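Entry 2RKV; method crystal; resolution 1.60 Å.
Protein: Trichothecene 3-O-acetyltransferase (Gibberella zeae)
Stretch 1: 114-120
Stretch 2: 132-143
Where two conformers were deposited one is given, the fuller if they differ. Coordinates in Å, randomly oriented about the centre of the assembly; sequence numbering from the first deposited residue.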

ATOM      1  N   ASN A 114     -13.199 -10.258  -4.004  1.00 13.12           N
ATOM      2  CA  ASN A 114     -14.642 -10.491  -3.938  1.00 14.10           C
ATOM      3  C   ASN A 114     -15.008 -11.683  -3.057  1.00 13.96           C
ATOM      4  O   ASN A 114     -16.131 -11.762  -2.541  1.00 14.92           O
ATOM      5  CB  ASN A 114     -15.216 -10.632  -5.351  1.00 14.20           C
ATOM      6  CG  ASN A 114     -14.967  -9.398  -6.198  1.00 15.41           C
ATOM      7  OD1 ASN A 114     -14.373  -9.482  -7.274  1.00 19.72           O
ATOM      8  ND2 ASN A 114     -15.386  -8.244  -5.704  1.00 15.07           N
ATOM      9  N   ILE A 115     -14.040 -12.579  -2.851  1.00 13.42           N
ATOM     10  CA  ILE A 115     -14.240 -13.811  -2.098  1.00 13.02           C
ATOM     11  C   ILE A 115     -13.650 -13.711  -0.683  1.00 12.84           C
ATOM     12  O   ILE A 115     -14.272 -14.173   0.283  1.00 12.83           O
ATOM     13  CB  ILE A 115     -13.638 -15.017  -2.860  1.00 13.51           C
ATOM     14  CG1 ILE A 115     -14.290 -15.136  -4.246  1.00 14.11           C
ATOM     15  CG2 ILE A 115     -13.795 -16.329  -2.064  1.00 12.89           C
ATOM     16  CD1 ILE A 115     -13.654 -16.191  -5.130  1.00 17.32           C
ATOM     17  N   ILE A 116     -12.461 -13.113  -0.558  1.00 11.59           N
ATOM     18  CA  ILE A 116     -11.741 -13.148   0.725  1.00 11.25           C
ATOM     19  C   ILE A 116     -11.567 -11.790   1.448  1.00 11.21           C
ATOM     20  O   ILE A 116     -11.009 -11.749   2.549  1.00 11.36           O
ATOM     21  CB  ILE A 116     -10.385 -13.942   0.621  1.00 10.83           C
ATOM     22  CG1 ILE A 116      -9.477 -13.403  -0.497  1.00 11.10           C
ATOM     23  CG2 ILE A 116     -10.651 -15.444   0.371  1.00 11.26           C
ATOM     24  CD1 ILE A 116      -8.947 -12.002  -0.291  1.00 12.51           C
ATOM     25  N   ALA A 117     -12.071 -10.711   0.849  1.00 11.15           N
ATOM     26  CA  ALA A 117     -12.042  -9.380   1.474  1.00 11.20           C
ATOM     27  C   ALA A 117     -13.452  -8.906   1.852  1.00 11.53           C
ATOM     28  O   ALA A 117     -14.420  -9.247   1.165  1.00 11.59           O
ATOM     29  CB  ALA A 117     -11.361  -8.361   0.557  1.00 11.69           C
ATOM     30  N   PRO A 118     -13.572  -8.115   2.939  1.00 11.57           N
ATOM     31  CA  PRO A 118     -14.885  -7.631   3.399  1.00 11.97           C
ATOM     32  C   PRO A 118     -15.452  -6.455   2.596  1.00 12.44           C
ATOM     33  O   PRO A 118     -16.641  -6.137   2.723  1.00 13.53           O
ATOM     34  CB  PRO A 118     -14.605  -7.197   4.841  1.00 12.01           C
ATOM     35  CG  PRO A 118     -13.179  -6.782   4.826  1.00 11.55           C
ATOM     36  CD  PRO A 118     -12.478  -7.657   3.821  1.00 11.92           C
ATOM     37  N   ARG A 119     -14.616  -5.816   1.784  1.00 12.38           N
ATOM     38  CA  ARG A 119     -15.030  -4.683   0.961  1.00 12.26           C
ATOM     39  C   ARG A 119     -14.028  -4.537  -0.182  1.00 12.49           C
ATOM     40  O   ARG A 119     -12.855  -4.853  -0.020  1.00 11.94           O
ATOM     41  CB  ARG A 119     -15.071  -3.392   1.796  1.00 13.11           C
ATOM     42  CG  ARG A 119     -15.403  -2.138   0.987  1.00 14.35           C
ATOM     43  CD  ARG A 119     -15.936  -1.038   1.878  1.00 16.06           C
ATOM     44  NE  ARG A 119     -16.171   0.207   1.150  1.00 17.67           N
ATOM     45  CZ  ARG A 119     -16.917   1.213   1.606  1.00 18.80           C
ATOM     46  NH1 ARG A 119     -17.064   2.314   0.886  1.00 18.70           N
ATOM     47  NH2 ARG A 119     -17.532   1.111   2.779  1.00 18.90           N
ATOM     48  N   LYS A 120     -14.494  -4.058  -1.331  1.00 12.84           N
ATOM     49  CA  LYS A 120     -13.602  -3.867  -2.480  1.00 13.19           C
ATOM     50  C   LYS A 120     -12.612  -2.729  -2.252  1.00 13.01           C
ATOM     51  O   LYS A 120     -12.864  -1.815  -1.462  1.00 13.29           O
ATOM     52  CB  LYS A 120     -14.411  -3.629  -3.755  1.00 13.11           C
ATOM     53  CG  LYS A 120     -15.141  -4.878  -4.242  1.00 12.76           C
ATOM     54  CD  LYS A 120     -16.079  -4.579  -5.414  1.00 13.99           C
ATOM     55  CE  LYS A 120     -15.312  -4.100  -6.643  1.00 16.07           C
ATOM     56  NZ  LYS A 120     -14.465  -5.178  -7.228  1.00 16.40           N
ATOM     57  N   ASP A 132     -22.954   5.818   1.927  1.00 26.31           N
ATOM     58  CA  ASP A 132     -22.722   4.540   2.589  1.00 24.82           C
ATOM     59  C   ASP A 132     -21.584   4.701   3.594  1.00 22.86           C
ATOM     60  O   ASP A 132     -20.646   5.453   3.340  1.00 22.31           O
ATOM     61  CB  ASP A 132     -22.381   3.464   1.556  1.00 25.24           C
ATOM     62  CG  ASP A 132     -23.527   3.196   0.590  1.00 26.60           C
ATOM     63  OD1 ASP A 132     -24.680   3.066   1.061  1.00 28.81           O
ATOM     64  OD2 ASP A 132     -23.271   3.108  -0.632  1.00 26.73           O
ATOM     65  N   PRO A 133     -21.667   3.998   4.739  1.00 21.57           N
ATOM     66  CA  PRO A 133     -20.637   4.141   5.772  1.00 19.82           C
ATOM     67  C   PRO A 133     -19.254   3.744   5.263  1.00 18.18           C
ATOM     68  O   PRO A 133     -19.135   2.863   4.401  1.00 17.37           O
ATOM     69  CB  PRO A 133     -21.094   3.168   6.865  1.00 20.28           C
ATOM     70  CG  PRO A 133     -22.559   3.003   6.634  1.00 21.59           C
ATOM     71  CD  PRO A 133     -22.714   3.043   5.148  1.00 21.68           C
ATOM     72  N   LYS A 134     -18.230   4.411   5.788  1.00 16.01           N
ATOM     73  CA  LYS A 134     -16.846   4.075   5.485  1.00 14.50           C
ATOM     74  C   LYS A 134     -16.132   3.700   6.787  1.00 13.12           C
ATOM     75  O   LYS A 134     -15.471   4.539   7.391  1.00 12.28           O
ATOM     76  CB  LYS A 134     -16.125   5.255   4.818  1.00 14.39           C
ATOM     77  CG  LYS A 134     -16.669   5.662   3.454  1.00 15.04           C
ATOM     78  CD  LYS A 134     -15.983   6.939   2.980  1.00 15.70           C
ATOM     79  N   PRO A 135     -16.265   2.433   7.219  1.00 12.41           N
ATOM     80  CA  PRO A 135     -15.601   2.009   8.453  1.00 11.50           C
ATOM     81  C   PRO A 135     -14.086   2.226   8.374  1.00 10.62           C
ATOM     82  O   PRO A 135     -13.486   2.069   7.304  1.00 10.31           O
ATOM     83  CB  PRO A 135     -15.915   0.513   8.525  1.00 11.41           C
ATOM     84  CG  PRO A 135     -17.204   0.367   7.709  1.00 12.93           C
ATOM     85  CD  PRO A 135     -17.019   1.331   6.586  1.00 12.64           C
ATOM     86  N   VAL A 136     -13.484   2.598   9.496  1.00 10.10           N
ATOM     87  CA  VAL A 136     -12.047   2.832   9.554  1.00  9.52           C
ATOM     88  C   VAL A 136     -11.281   1.559   9.175  1.00  9.63           C
ATOM     89  O   VAL A 136     -10.341   1.602   8.370  1.00  9.84           O
ATOM     90  CB  VAL A 136     -11.625   3.333  10.954  1.00  9.74           C
ATOM     91  CG1 VAL A 136     -10.109   3.246  11.135  1.00  8.87           C
ATOM     92  CG2 VAL A 136     -12.096   4.756  11.149  1.00  9.32           C
ATOM     93  N   ILE A 137     -11.683   0.440   9.769  1.00  9.31           N
ATOM     94  CA  ILE A 137     -11.102  -0.865   9.426  0.50  9.74           C
ATOM     95  C   ILE A 137     -12.178  -1.929   9.313  1.00 10.12           C
ATOM     96  O   ILE A 137     -13.213  -1.855   9.969  1.00 10.63           O
ATOM     97  CB  ILE A 137     -10.000  -1.353  10.413  0.50  9.87           C
ATOM     98  CG1 ILE A 137     -10.459  -1.278  11.873  0.50 10.07           C
ATOM     99  CG2 ILE A 137      -8.690  -0.611  10.189  0.50  9.41           C
ATOM    100  CD1 ILE A 137      -9.651  -2.180  12.804  0.50  9.61           C
ATOM    101  N   LEU A 138     -11.942  -2.902   8.436  1.00 10.16           N
ATOM    102  CA  LEU A 138     -12.843  -4.035   8.263  1.00 10.98           C
ATOM    103  C   LEU A 138     -12.008  -5.298   8.182  1.00 10.87           C
ATOM    104  O   LEU A 138     -10.917  -5.278   7.612  1.00 10.87           O
ATOM    105  CB  LEU A 138     -13.678  -3.893   6.986  1.00 11.51           C
ATOM    106  CG  LEU A 138     -14.726  -2.778   6.920  1.00 13.18           C
ATOM    107  CD1 LEU A 138     -15.219  -2.601   5.495  1.00 14.80           C
ATOM    108  CD2 LEU A 138     -15.905  -3.072   7.842  1.00 15.14           C
ATOM    109  N   LEU A 139     -12.517  -6.391   8.749  1.00 10.65           N
ATOM    110  CA  LEU A 139     -11.769  -7.656   8.797  1.00 11.15           C
ATOM    111  C   LEU A 139     -12.591  -8.810   8.218  1.00 10.58           C
ATOM    112  O   LEU A 139     -13.816  -8.794   8.275  1.00 10.28           O
ATOM    113  CB  LEU A 139     -11.382  -7.959  10.244  1.00 11.44           C
ATOM    114  CG  LEU A 139     -10.566  -6.770  10.778  1.00 13.80           C
ATOM    115  CD1 LEU A 139     -11.329  -5.982  11.848  1.00 13.08           C
ATOM    116  CD2 LEU A 139      -9.155  -7.150  11.185  1.00 16.43           C
ATOM    117  N   GLN A 140     -11.906  -9.803   7.657  1.00 10.03           N
ATOM    118  CA  GLN A 140     -12.564 -11.021   7.202  1.00  9.91           C
ATOM    119  C   GLN A 140     -11.701 -12.222   7.556  1.00 10.17           C
ATOM    120  O   GLN A 140     -10.494 -12.241   7.277  1.00  9.94           O
ATOM    121  CB  GLN A 140     -12.859 -10.968   5.697  1.00  9.93           C
ATOM    122  CG  GLN A 140     -13.705 -12.153   5.187  1.00  9.70           C
ATOM    123  CD  GLN A 140     -14.540 -11.790   3.978  1.00 11.18           C
ATOM    124  OE1 GLN A 140     -15.207 -10.758   3.964  1.00 12.71           O
ATOM    125  NE2 GLN A 140     -14.512 -12.648   2.955  1.00 11.45           N
ATOM    126  N   LEU A 141     -12.323 -13.198   8.215  1.00  9.84           N
ATOM    127  CA  LEU A 141     -11.691 -14.483   8.495  1.00  9.84           C
ATOM    128  C   LEU A 141     -12.282 -15.483   7.519  1.00 10.17           C
ATOM    129  O   LEU A 141     -13.479 -15.724   7.553  1.00  9.97           O
ATOM    130  CB  LEU A 141     -11.994 -14.950   9.924  1.00 10.02           C
ATOM    131  CG  LEU A 141     -11.330 -14.162  11.058  1.00 10.52           C
ATOM    132  CD1 LEU A 141     -11.886 -14.588  12.427  1.00 10.26           C
ATOM    133  CD2 LEU A 141      -9.816 -14.318  11.019  1.00 11.16           C
ATOM    134  N   ASN A 142     -11.436 -16.052   6.665  1.00  9.49           N
ATOM    135  CA  ASN A 142     -11.877 -17.017   5.659  1.00  9.73           C
ATOM    136  C   ASN A 142     -11.340 -18.395   6.004  1.00  9.72           C
ATOM    137  O   ASN A 142     -10.121 -18.591   6.031  1.00  9.18           O
ATOM    138  CB  ASN A 142     -11.362 -16.618   4.272  1.00  9.81           C
ATOM    139  CG  ASN A 142     -11.767 -15.215   3.877  1.00  9.72           C
ATOM    140  OD1 ASN A 142     -12.881 -14.990   3.396  1.00  9.00           O
ATOM    141  ND2 ASN A 142     -10.854 -14.253   4.068  1.00 10.21           N
ATOM    142  N   PHE A 143     -12.229 -19.351   6.277  1.00  9.78           N
ATOM    143  CA  PHE A 143     -11.792 -20.733   6.456  1.00  9.87           C
ATOM    144  C   PHE A 143     -11.603 -21.358   5.080  1.00 10.21           C
ATOM    145  O   PHE A 143     -12.529 -21.363   4.275  1.00 10.37           O
ATOM    146  CB  PHE A 143     -12.815 -21.606   7.208  1.00  9.85           C
ATOM    147  CG  PHE A 143     -13.365 -21.005   8.473  1.00 10.07           C
ATOM    148  CD1 PHE A 143     -12.685 -20.026   9.200  1.00 10.60           C
ATOM    149  CD2 PHE A 143     -14.577 -21.465   8.953  1.00 11.33           C
ATOM    150  CE1 PHE A 143     -13.222 -19.511  10.374  1.00 11.39           C
ATOM    151  CE2 PHE A 143     -15.123 -20.963  10.125  1.00 12.87           C
ATOM    152  CZ  PHE A 143     -14.448 -19.974  10.833  1.00 11.52           C
TER
HETATM  153  O   HOH W   1     -15.747 -11.465   0.382  1.00 18.18           O
HETATM  154  O   HOH W   2     -18.846   4.566   1.219  1.00 20.72           O

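A helix that ends inside a protein leaves carbonyl groups without their usual amide partners, and a neighbouring strand can supply substitutes from its side chains. Trichothecene 3-O-acetyltransferase offers a compact example. The helix of stretch 1 runs to I116, A117 is the first residue to leave helical geometry, and the chain continues as a loop alongside the strand 137-143. The closest pair of CA atoms is P118 CA and Q140 CA, 5.6 Å apart; I116 CA lies 6.3 Å from N142 CA. Along the strand, alternation directs the CA-to-CB bonds of L138, Q140 and N142 toward the helix end and the loop that follows it, while those of L139 and L141 point away.

Two direct hydrogen bonds cross the interface, each joining a side-chain donor to a main-chain carbonyl. N142 ND2 donates to I116 O at 2.9 Å, serving a carbonyl at the helix end. Within the strand, Q140 NE2 donates to N142 OD1, also at 2.9 Å, so the two amides are coupled. The second crossing bond lies farther along, where the extended side chain of R119 carries NH2 to within 2.9 Å of P133 O, which meets the guanidinium at its edge, near the plane.

Water extends both polar sites. One molecule donates to N114 O (3.0 Å) and A117 O (2.7 Å) and accepts from Q140 NE2 (3.1 Å), tying the helix end to the strand. Another accepts from R119 NH1 and donates to D132 O, both at 2.9 Å, so the guanidinium serves two backbone carbonyls, one directly and one through water.

Between these polar sites the packing is apolar. The P118 ring rests against L138, with CG 3.6 Å from L138 CB, and the aliphatic base of R119 adds to this patch, its CB 3.8 Å from L138 CD1.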